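Local coordinates for xyloglucanase (Paenibacillus pabuli, PDB 2JEP), which hydrolyses the beta-1,4-glucan backbone of the plant cell-wall polysaccharide xyloglucan as a family 5 glycoside hydrolase, at residues D185-P191 / W227-Y233. Numbering follows the deposited sequence.
Sequences DGNYGNP and WNTNIDY
Pro191 overlaps two aromatic rings, an example of proline fitted into a corner of two ring faces through CH-pi contacts. Its CB lies 3.6 Å from the five-membered-ring centroid of Trp227, its CD 3.7 Å from the ring centroid of Tyr233, both over the face. Trp227 (chi1 t, chi2 -96°) and Tyr233 (chi1 m, chi2 -39°) turn their faces to the proline; CA atoms lie 7.3 Å apart for Pro191 and Trp227, 8.5 Å for Tyr188 and Asn228. The irregular segment 185-191, extended at Asn190 and Pro191 (psi 138°), is folded by two Asx turns: Asp185 OD1 accepts from Asn187 N (3.0 Å), Asn187 OD1 from Gly189 N (2.6 Å). Asp185 OD1 also meets the indole edge (Trp227 CZ2, 3.5 Å). Tyr233 OH faces two acceptors, Tyr188 O at 3.3 Å and Asn190 OD1 at 3.2 Å, which compete for its proton. Water 2 accepts from Trp227 NE1 (2.9 Å), within donating reach of Asn187 O and Gly189 O. Asn230 N-caps helix 231-235, its OD1 accepting from Tyr233 N (2.9 Å). In this TIM barrel the contact joins the loops following adjacent strands 175-178 and 222-225, with helix 193-211 packing Tyr196 against Pro191 and Trp227.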
ATOM      1  N   ASP A 185       8.040  12.578  -8.763  1.00  9.31           N
ATOM      2  CA  ASP A 185       8.666  13.878  -8.616  1.00 11.24           C
ATOM      3  C   ASP A 185       7.662  14.958  -8.229  1.00 13.33           C
ATOM      4  O   ASP A 185       8.059  16.134  -8.174  1.00 14.84           O
ATOM      5  CB  ASP A 185       9.418  14.300  -9.893  1.00 10.15           C
ATOM      6  CG  ASP A 185       8.503  14.430 -11.105  1.00 10.81           C
ATOM      7  OD1 ASP A 185       7.304  14.128 -10.964  1.00 11.77           O
ATOM      8  OD2 ASP A 185       9.037  14.833 -12.180  1.00 13.05           O
ATOM      9  N   GLY A 186       6.397  14.603  -7.992  1.00 14.25           N
ATOM     10  CA  GLY A 186       5.348  15.613  -7.740  1.00 15.62           C
ATOM     11  C   GLY A 186       4.417  15.964  -8.886  1.00 16.98           C
ATOM     12  O   GLY A 186       3.374  16.631  -8.663  1.00 18.40           O
ATOM     13  N   ASN A 187       4.785  15.584 -10.103  1.00 17.31           N
ATOM     14  CA  ASN A 187       4.074  15.941 -11.323  1.00 17.41           C
ATOM     15  C   ASN A 187       3.168  14.783 -11.712  1.00 17.41           C
ATOM     16  O   ASN A 187       3.608  13.641 -11.746  1.00 16.49           O
ATOM     17  CB  ASN A 187       5.152  16.198 -12.407  1.00 18.19           C
ATOM     18  CG  ASN A 187       4.604  16.391 -13.831  1.00 19.55           C
ATOM     19  OD1 ASN A 187       3.415  16.239 -14.115  1.00 20.17           O
ATOM     20  ND2 ASN A 187       5.529  16.687 -14.749  1.00 21.07           N
ATOM     21  N   TYR A 188       1.900  15.091 -11.999  1.00 15.33           N
ATOM     22  CA  TYR A 188       0.888  14.060 -12.308  1.00 16.17           C
ATOM     23  C   TYR A 188       0.790  13.698 -13.768  1.00 15.83           C
ATOM     24  O   TYR A 188      -0.040  12.816 -14.134  1.00 17.59           O
ATOM     25  CB  TYR A 188      -0.477  14.513 -11.807  1.00 17.73           C
ATOM     26  CG  TYR A 188      -0.512  14.425 -10.331  1.00 17.59           C
ATOM     27  CD1 TYR A 188      -0.123  15.497  -9.541  1.00 19.22           C
ATOM     28  CD2 TYR A 188      -0.903  13.248  -9.709  1.00 20.63           C
ATOM     29  CE1 TYR A 188      -0.148  15.399  -8.165  1.00 19.00           C
ATOM     30  CE2 TYR A 188      -0.917  13.143  -8.363  1.00 19.27           C
ATOM     31  CZ  TYR A 188      -0.533  14.205  -7.590  1.00 19.42           C
ATOM     32  OH  TYR A 188      -0.554  14.124  -6.235  1.00 19.99           O
ATOM     33  N   GLY A 189       1.618  14.351 -14.585  1.00 14.63           N
ATOM     34  CA  GLY A 189       1.708  14.059 -15.996  1.00 15.00           C
ATOM     35  C   GLY A 189       2.720  12.970 -16.250  1.00 14.14           C
ATOM     36  O   GLY A 189       3.125  12.241 -15.348  1.00 13.83           O
ATOM     37  N   ASN A 190       3.097  12.818 -17.499  1.00 13.71           N
ATOM     38  CA  ASN A 190       3.880  11.680 -17.927  1.00 13.61           C
ATOM     39  C   ASN A 190       5.216  11.701 -17.183  1.00 12.31           C
ATOM     40  O   ASN A 190       5.850  12.755 -17.020  1.00 13.35           O
ATOM     41  CB  ASN A 190       4.113  11.676 -19.439  1.00 15.21           C
ATOM     42  CG  ASN A 190       2.833  11.438 -20.251  1.00 18.38           C
ATOM     43  OD1 ASN A 190       1.767  11.174 -19.708  1.00 19.88           O
ATOM     44  ND2 ASN A 190       2.960  11.519 -21.574  1.00 24.34           N
ATOM     45  N   PRO A 191       5.659  10.535 -16.729  1.00 10.77           N
ATOM     46  CA  PRO A 191       6.911  10.447 -15.984  1.00 10.32           C
ATOM     47  C   PRO A 191       8.150  10.779 -16.785  1.00  9.75           C
ATOM     48  O   PRO A 191       8.342  10.333 -17.917  1.00 11.03           O
ATOM     49  CB  PRO A 191       6.989   8.985 -15.576  1.00 10.68           C
ATOM     50  CG  PRO A 191       5.838   8.335 -16.129  1.00 13.09           C
ATOM     51  CD  PRO A 191       4.963   9.249 -16.809  1.00 11.18           C
ATOM     52  N   TRP A 227       5.579   4.050 -11.085  1.00  6.44           N
ATOM     53  CA  TRP A 227       5.532   5.486 -10.859  1.00  6.72           C
ATOM     54  C   TRP A 227       4.247   5.920 -10.156  1.00  7.29           C
ATOM     55  O   TRP A 227       3.149   5.747 -10.696  1.00  7.40           O
ATOM     56  CB  TRP A 227       5.622   6.190 -12.212  1.00  7.14           C
ATOM     57  CG  TRP A 227       5.736   7.669 -12.157  1.00  6.86           C
ATOM     58  CD1 TRP A 227       4.737   8.587 -12.269  1.00  7.78           C
ATOM     59  CD2 TRP A 227       6.954   8.414 -12.067  1.00  6.80           C
ATOM     60  NE1 TRP A 227       5.253   9.851 -12.245  1.00  8.00           N
ATOM     61  CE2 TRP A 227       6.614   9.781 -12.112  1.00  7.33           C
ATOM     62  CE3 TRP A 227       8.306   8.057 -11.949  1.00  7.65           C
ATOM     63  CZ2 TRP A 227       7.562  10.791 -12.054  1.00  8.15           C
ATOM     64  CZ3 TRP A 227       9.246   9.053 -11.893  1.00  8.02           C
ATOM     65  CH2 TRP A 227       8.875  10.409 -11.941  1.00  8.21           C
ATOM     66  N   ASN A 228       4.404   6.499  -8.966  1.00  7.13           N
ATOM     67  CA  ASN A 228       3.276   7.054  -8.205  1.00  7.16           C
ATOM     68  C   ASN A 228       2.143   6.058  -8.000  1.00  7.10           C
ATOM     69  O   ASN A 228       0.998   6.470  -7.849  1.00  7.86           O
ATOM     70  CB  ASN A 228       2.723   8.336  -8.816  1.00  7.69           C
ATOM     71  CG  ASN A 228       1.988   9.160  -7.801  1.00  8.84           C
ATOM     72  OD1 ASN A 228       2.278   9.083  -6.589  1.00  9.07           O
ATOM     73  ND2 ASN A 228       1.061   9.982  -8.276  1.00 10.62           N
ATOM     74  N   THR A 229       2.461   4.773  -7.944  1.00  6.67           N
ATOM     75  CA  THR A 229       1.461   3.701  -7.816  1.00  6.28           C
ATOM     76  C   THR A 229       0.320   3.840  -8.844  1.00  7.16           C
ATOM     77  O   THR A 229      -0.796   3.387  -8.617  1.00  7.47           O
ATOM     78  CB  THR A 229       0.932   3.507  -6.388  1.00  6.24           C
ATOM     79  OG1 THR A 229       0.273   4.679  -5.928  1.00  7.13           O
ATOM     80  CG2 THR A 229       2.045   3.105  -5.428  1.00  7.10           C
ATOM     81  N   ASN A 230       0.646   4.433  -9.994  1.00  7.29           N
ATOM     82  CA  ASN A 230      -0.361   4.741 -11.009  1.00  7.50           C
ATOM     83  C   ASN A 230      -0.449   3.602 -12.026  1.00  7.40           C
ATOM     84  O   ASN A 230       0.551   3.281 -12.695  1.00  8.05           O
ATOM     85  CB  ASN A 230       0.048   6.050 -11.693  1.00  8.20           C
ATOM     86  CG  ASN A 230      -0.904   6.498 -12.755  1.00  9.57           C
ATOM     87  OD1 ASN A 230      -0.963   5.950 -13.826  1.00  9.52           O
ATOM     88  ND2 ASN A 230      -1.631   7.544 -12.456  1.00 15.85           N
ATOM     89  N   ILE A 231      -1.643   3.039 -12.193  1.00  7.20           N
ATOM     90  CA  ILE A 231      -1.811   1.915 -13.125  1.00  7.70           C
ATOM     91  C   ILE A 231      -1.333   2.247 -14.544  1.00  8.59           C
ATOM     92  O   ILE A 231      -0.511   1.533 -15.109  1.00  8.27           O
ATOM     93  CB  ILE A 231      -3.274   1.419 -13.130  1.00  7.56           C
ATOM     94  CG1 ILE A 231      -3.570   0.669 -11.809  1.00  8.50           C
ATOM     95  CG2 ILE A 231      -3.548   0.518 -14.336  1.00  8.62           C
ATOM     96  CD1 ILE A 231      -5.045   0.285 -11.597  1.00  9.10           C
ATOM     97  N   ASP A 232      -1.828   3.335 -15.105  1.00  8.41           N
ATOM     98  CA  ASP A 232      -1.477   3.658 -16.497  1.00  8.81           C
ATOM     99  C   ASP A 232       0.024   3.829 -16.671  1.00  8.78           C
ATOM    100  O   ASP A 232       0.602   3.379 -17.670  1.00  9.43           O
ATOM    101  CB  ASP A 232      -2.136   4.943 -16.921  1.00  9.88           C
ATOM    102  CG  ASP A 232      -3.626   4.792 -17.220  1.00 11.71           C
ATOM    103  OD1 ASP A 232      -4.143   3.664 -17.275  1.00 11.96           O
ATOM    104  OD2 ASP A 232      -4.240   5.855 -17.434  1.00 15.10           O
ATOM    105  N   TYR A 233       0.670   4.473 -15.713  1.00  8.22           N
ATOM    106  CA  TYR A 233       2.110   4.717 -15.840  1.00  8.70           C
ATOM    107  C   TYR A 233       2.973   3.498 -15.504  1.00  8.56           C
ATOM    108  O   TYR A 233       4.176   3.527 -15.746  1.00  8.34           O
ATOM    109  CB  TYR A 233       2.549   5.926 -14.999  1.00  8.93           C
ATOM    110  CG  TYR A 233       1.981   7.258 -15.457  1.00  9.36           C
ATOM    111  CD1 TYR A 233       1.857   7.552 -16.810  1.00 10.84           C
ATOM    112  CD2 TYR A 233       1.566   8.213 -14.549  1.00 10.29           C
ATOM    113  CE1 TYR A 233       1.361   8.762 -17.234  1.00 11.90           C
ATOM    114  CE2 TYR A 233       1.065   9.433 -14.973  1.00 11.45           C
ATOM    115  CZ  TYR A 233       0.961   9.688 -16.313  1.00 11.76           C
ATOM    116  OH  TYR A 233       0.455  10.915 -16.748  1.00 14.19           O
TER
HETATM  117  O   HOH W   1       5.373  12.777 -13.738  1.00 15.04           O
HETATM  118  O   HOH W   2       2.751  11.226 -12.667  1.00 15.12           O